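PDB 3EFY: Cif (Cell cycle inhibiting factor) from Escherichia coli, which deamidates a specific glutamine of host NEDD8 to glutamate, thereby shutting down cullin-RING ubiquitin ligases and arresting the host cell cycle. Local coordinates for residues M18-Y29 / F164-I175. Numbering follows the deposited sequence.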
loop_
_atom_site.group_PDB
_atom_site.type_symbol
_atom_site.label_atom_id
_atom_site.label_comp_id
_atom_site.label_asym_id
_atom_site.label_seq_id
_atom_site.Cartn_x
_atom_site.Cartn_y
_atom_site.Cartn_z
ATOM N N MET A 18 6.811 3.773 -4.374
ATOM C CA MET A 18 6.007 4.451 -5.389
ATOM C C MET A 18 4.521 4.442 -5.012
ATOM O O MET A 18 3.841 5.465 -5.161
ATOM C CB MET A 18 6.221 3.829 -6.772
ATOM C CG MET A 18 7.631 3.978 -7.286
ATOM S SD MET A 18 8.170 5.678 -7.562
ATOM C CE MET A 18 7.361 6.036 -9.152
ATOM N N LYS A 19 4.021 3.314 -4.509
ATOM C CA LYS A 19 2.607 3.235 -4.089
ATOM C C LYS A 19 2.326 4.237 -2.945
ATOM O O LYS A 19 1.277 4.915 -2.929
ATOM C CB LYS A 19 2.233 1.826 -3.648
ATOM C CG LYS A 19 2.275 0.813 -4.789
ATOM C CD LYS A 19 1.817 -0.566 -4.301
ATOM C CE LYS A 19 1.862 -1.635 -5.432
ATOM N NZ LYS A 19 1.703 -3.047 -4.872
ATOM N N LEU A 20 3.259 4.339 -2.004
ATOM C CA LEU A 20 3.103 5.300 -0.906
ATOM C C LEU A 20 2.986 6.716 -1.401
ATOM O O LEU A 20 2.194 7.512 -0.882
ATOM C CB LEU A 20 4.279 5.199 0.104
ATOM C CG LEU A 20 4.181 3.952 0.994
ATOM C CD1 LEU A 20 5.462 3.819 1.813
ATOM C CD2 LEU A 20 2.970 3.993 1.953
ATOM N N PHE A 21 3.798 7.080 -2.386
ATOM C CA PHE A 21 3.735 8.450 -2.914
ATOM C C PHE A 21 2.510 8.732 -3.759
ATOM O O PHE A 21 2.030 9.861 -3.776
ATOM C CB PHE A 21 4.971 8.794 -3.729
ATOM C CG PHE A 21 6.143 9.251 -2.865
ATOM C CD1 PHE A 21 6.353 10.583 -2.560
ATOM C CD2 PHE A 21 6.999 8.338 -2.279
ATOM C CE1 PHE A 21 7.393 10.980 -1.730
ATOM C CE2 PHE A 21 8.018 8.740 -1.470
ATOM C CZ PHE A 21 8.231 10.056 -1.177
ATOM N N LEU A 22 2.062 7.738 -4.504
ATOM C CA LEU A 22 1.134 7.927 -5.632
ATOM C C LEU A 22 -0.275 7.406 -5.490
ATOM O O LEU A 22 -1.187 7.949 -6.149
ATOM C CB LEU A 22 1.739 7.329 -6.892
ATOM C CG LEU A 22 3.111 7.865 -7.268
ATOM C CD1 LEU A 22 3.752 7.113 -8.480
ATOM C CD2 LEU A 22 3.076 9.383 -7.571
ATOM N N ASP A 23 -0.496 6.390 -4.667
ATOM C CA ASP A 23 -1.814 5.773 -4.624
ATOM C C ASP A 23 -2.842 6.704 -4.000
ATOM O O ASP A 23 -2.592 7.368 -3.002
ATOM C CB ASP A 23 -1.791 4.462 -3.887
ATOM C CG ASP A 23 -1.161 3.316 -4.696
ATOM O OD1 ASP A 23 -0.665 3.567 -5.786
ATOM O OD2 ASP A 23 -1.157 2.179 -4.186
ATOM N N LYS A 24 -3.997 6.757 -4.636
ATOM C CA LYS A 24 -5.087 7.591 -4.181
ATOM C C LYS A 24 -6.377 7.057 -4.736
ATOM O O LYS A 24 -6.377 6.086 -5.449
ATOM C CB LYS A 24 -4.831 9.037 -4.608
ATOM C CG LYS A 24 -4.749 9.266 -6.022
ATOM C CD LYS A 24 -4.231 10.653 -6.348
ATOM C CE LYS A 24 -4.483 10.990 -7.812
ATOM N NZ LYS A 24 -3.763 10.192 -8.881
ATOM N N ASP A 25 -7.494 7.712 -4.411
ATOM C CA ASP A 25 -8.757 7.316 -4.998
ATOM C C ASP A 25 -8.652 7.382 -6.508
ATOM O O ASP A 25 -8.247 8.426 -7.085
ATOM C CB ASP A 25 -9.872 8.232 -4.494
ATOM C CG ASP A 25 -10.227 8.009 -3.039
ATOM O OD1 ASP A 25 -9.987 6.918 -2.439
ATOM O OD2 ASP A 25 -10.801 8.964 -2.457
ATOM N N GLY A 26 -8.936 6.268 -7.179
ATOM C CA GLY A 26 -8.851 6.230 -8.639
ATOM C C GLY A 26 -7.485 6.033 -9.299
ATOM O O GLY A 26 -7.384 5.970 -10.511
ATOM N N PHE A 27 -6.416 5.878 -8.512
ATOM C CA PHE A 27 -5.117 5.555 -9.080
ATOM C C PHE A 27 -4.372 4.599 -8.162
ATOM O O PHE A 27 -4.137 4.886 -6.968
ATOM C CB PHE A 27 -4.217 6.773 -9.320
ATOM C CG PHE A 27 -2.913 6.401 -9.917
ATOM C CD1 PHE A 27 -2.828 6.045 -11.258
ATOM C CD2 PHE A 27 -1.768 6.320 -9.154
ATOM C CE1 PHE A 27 -1.621 5.658 -11.823
ATOM C CE2 PHE A 27 -0.564 5.931 -9.714
ATOM C CZ PHE A 27 -0.487 5.589 -11.066
ATOM N N SER A 28 -3.992 3.467 -8.736
ATOM C CA SER A 28 -3.110 2.526 -8.056
ATOM C C SER A 28 -1.911 2.231 -8.963
ATOM O O SER A 28 -2.045 1.701 -10.063
ATOM C CB SER A 28 -3.814 1.207 -7.695
ATOM O OG SER A 28 -4.843 1.460 -6.770
ATOM N N TYR A 29 -0.738 2.579 -8.476
ATOM C CA TYR A 29 0.519 2.336 -9.157
ATOM C C TYR A 29 0.728 0.827 -9.365
ATOM O O TYR A 29 0.500 0.050 -8.457
ATOM C CB TYR A 29 1.675 2.889 -8.296
ATOM C CG TYR A 29 3.061 2.576 -8.794
ATOM C CD1 TYR A 29 3.662 3.355 -9.785
ATOM C CD2 TYR A 29 3.745 1.465 -8.342
ATOM C CE1 TYR A 29 4.941 3.055 -10.252
ATOM C CE2 TYR A 29 4.990 1.155 -8.844
ATOM C CZ TYR A 29 5.570 1.942 -9.790
ATOM O OH TYR A 29 6.823 1.653 -10.275
ATOM N N PHE A 164 6.923 10.416 -11.943
ATOM C CA PHE A 164 5.575 10.845 -11.620
ATOM C C PHE A 164 5.563 12.110 -10.764
ATOM O O PHE A 164 6.368 12.251 -9.833
ATOM C CB PHE A 164 4.823 9.783 -10.816
ATOM C CG PHE A 164 4.487 8.518 -11.556
ATOM C CD1 PHE A 164 5.425 7.519 -11.706
ATOM C CD2 PHE A 164 3.197 8.283 -12.007
ATOM C CE1 PHE A 164 5.093 6.306 -12.320
ATOM C CE2 PHE A 164 2.870 7.055 -12.620
ATOM C CZ PHE A 164 3.852 6.080 -12.766
ATOM N N GLU A 165 4.595 13.018 -10.994
ATOM C CA GLU A 165 4.321 14.054 -10.022
ATOM C C GLU A 165 3.637 13.483 -8.792
ATOM O O GLU A 165 2.834 12.551 -8.915
ATOM C CB GLU A 165 3.435 15.134 -10.685
ATOM C CG GLU A 165 3.193 16.322 -9.772
ATOM C CD GLU A 165 2.283 17.413 -10.353
ATOM O OE1 GLU A 165 1.979 17.365 -11.591
ATOM O OE2 GLU A 165 1.903 18.305 -9.519
ATOM N N TYR A 166 3.948 13.992 -7.600
ATOM C CA TYR A 166 3.208 13.618 -6.423
ATOM C C TYR A 166 2.764 14.836 -5.627
ATOM O O TYR A 166 3.343 15.915 -5.799
ATOM C CB TYR A 166 4.027 12.683 -5.534
ATOM C CG TYR A 166 5.166 13.291 -4.732
ATOM C CD1 TYR A 166 4.953 13.823 -3.443
ATOM C CD2 TYR A 166 6.453 13.324 -5.234
ATOM C CE1 TYR A 166 5.968 14.325 -2.714
ATOM C CE2 TYR A 166 7.491 13.832 -4.500
ATOM C CZ TYR A 166 7.262 14.335 -3.222
ATOM O OH TYR A 166 8.286 14.846 -2.429
ATOM N N ASP A 167 1.769 14.605 -4.781
ATOM C CA ASP A 167 1.222 15.605 -3.847
ATOM C C ASP A 167 1.642 15.235 -2.451
ATOM O O ASP A 167 1.429 14.101 -2.023
ATOM C CB ASP A 167 -0.280 15.579 -3.933
ATOM C CG ASP A 167 -0.782 16.003 -5.263
ATOM O OD1 ASP A 167 -0.260 17.003 -5.802
ATOM O OD2 ASP A 167 -1.725 15.353 -5.762
ATOM N N THR A 168 2.210 16.193 -1.738
ATOM C CA THR A 168 2.681 15.938 -0.389
ATOM C C THR A 168 1.554 15.470 0.545
ATOM O O THR A 168 1.791 14.650 1.410
ATOM C CB THR A 168 3.398 17.160 0.132
ATOM O OG1 THR A 168 3.902 16.884 1.442
ATOM C CG2 THR A 168 2.437 18.323 0.127
ATOM N N ASP A 169 0.313 15.911 0.303
ATOM C CA ASP A 169 -0.827 15.449 1.104
ATOM C C ASP A 169 -1.077 13.948 0.949
ATOM O O ASP A 169 -1.521 13.277 1.880
ATOM C CB ASP A 169 -2.108 16.183 0.683
ATOM C CG ASP A 169 -2.175 17.587 1.165
ATOM O OD1 ASP A 169 -1.381 18.012 2.046
ATOM O OD2 ASP A 169 -3.070 18.287 0.639
ATOM N N ASN A 170 -0.748 13.404 -0.217
ATOM C CA ASN A 170 -1.004 12.022 -0.450
ATOM C C ASN A 170 0.009 11.096 0.242
ATOM O O ASN A 170 -0.353 10.053 0.818
ATOM C CB ASN A 170 -0.979 11.779 -1.925
ATOM C CG ASN A 170 -1.619 10.554 -2.273
ATOM O OD1 ASN A 170 -0.996 9.639 -2.825
ATOM N ND2 ASN A 170 -2.907 10.465 -1.943
ATOM N N ILE A 171 1.275 11.469 0.169
ATOM C CA ILE A 171 2.313 10.661 0.854
ATOM C C ILE A 171 2.013 10.669 2.353
ATOM O O ILE A 171 2.099 9.627 3.022
ATOM C CB ILE A 171 3.768 11.066 0.462
ATOM C CG1 ILE A 171 4.821 10.266 1.261
ATOM C CG2 ILE A 171 4.061 12.550 0.705
ATOM C CD1 ILE A 171 4.758 8.752 1.069
ATOM N N GLU A 172 1.594 11.823 2.873
ATOM C CA GLU A 172 1.296 11.930 4.296
ATOM C C GLU A 172 0.172 10.990 4.660
ATOM O O GLU A 172 0.298 10.264 5.622
ATOM C CB GLU A 172 0.908 13.367 4.683
ATOM C CG GLU A 172 2.017 14.367 4.685
ATOM C CD GLU A 172 1.515 15.807 4.857
ATOM O OE1 GLU A 172 2.346 16.719 4.683
ATOM O OE2 GLU A 172 0.305 16.015 5.163
ATOM N N LYS A 173 -0.929 10.993 3.893
ATOM C CA LYS A 173 -2.070 10.137 4.133
ATOM C C LYS A 173 -1.677 8.660 4.048
ATOM O O LYS A 173 -2.054 7.866 4.904
ATOM C CB LYS A 173 -3.175 10.419 3.112
ATOM C CG LYS A 173 -4.258 9.345 3.024
ATOM C CD LYS A 173 -5.112 9.391 1.715
ATOM C CE LYS A 173 -4.278 9.331 0.353
ATOM N NZ LYS A 173 -4.095 7.978 -0.333
ATOM N N ASN A 174 -0.903 8.287 3.023
ATOM C CA ASN A 174 -0.506 6.890 2.894
ATOM C C ASN A 174 0.429 6.362 3.984
ATOM O O ASN A 174 0.379 5.189 4.329
ATOM C CB ASN A 174 0.065 6.612 1.493
ATOM C CG ASN A 174 -1.024 6.680 0.405
ATOM O OD1 ASN A 174 -2.208 6.466 0.685
ATOM N ND2 ASN A 174 -0.625 6.975 -0.821
ATOM N N ILE A 175 1.262 7.236 4.540
ATOM C CA ILE A 175 2.127 6.827 5.655
ATOM C C ILE A 175 1.272 6.599 6.883
ATOM O O ILE A 175 1.483 5.643 7.591
ATOM C CB ILE A 175 3.213 7.835 5.945
ATOM C CG1 ILE A 175 4.246 7.838 4.810
ATOM C CG2 ILE A 175 3.925 7.492 7.293
ATOM C CD1 ILE A 175 5.182 9.033 4.831
HETATM O O HOH W 1 0.631 11.890 -4.991
HETATM O O HOH W 2 -3.994 5.278 -1.030
#
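The side-chain amide of N174 meets the C-terminal end of helix 10-22 with both N-H groups of its ND2: one reaches L20 O at 2.9 Å, the other D23 O at 3.0 Å and almost straight (173°). Both acceptors lie close to the amide plane, although ND2 stands well above the carbonyl plane of L20. K173 bends at chi3 (55°) and again at chi4, which brings NZ round to donate to D23 O (3.1 Å) and to N174 OD1. The D23 carbonyl thus has at least two donors where the chain leaves the helix.

Next to this polar patch, the F21 ring has one neighbour over a face and one at its edge. I171 lays CD1 over the centre of the face, a CH-pi contact 4.0 Å from the centroid, while the F21 edge points into the face of Y166 in a T-shaped pair with planes at 74°. The contact sets helix 10-22 against the end of edge strand 159-166 and the start of helix 168-184 in this C-terminal part of Cif, whose family is grouped with the papain-like (CA) peptidase clan. Two residues earlier on the strand, F164 takes three neighbours on the same side of its ring: L22 CD1, offset toward the rim and 3.5 Å from F164 CG; M18 CE, 3.5 Å from F164 CD1; and Y29, edge-on in an offset edge-to-face pair.

In the second shell, D23 OD1 accepts a hydrogen bond from the backbone N-H of Y29, joining the two ends of the loop that contains the type II beta turn K24-F27. Y29 OH is hydrogen-bonded to Q162 and Y166 OH to D71, while K19 forms a salt bridge with D23 of the second subunit.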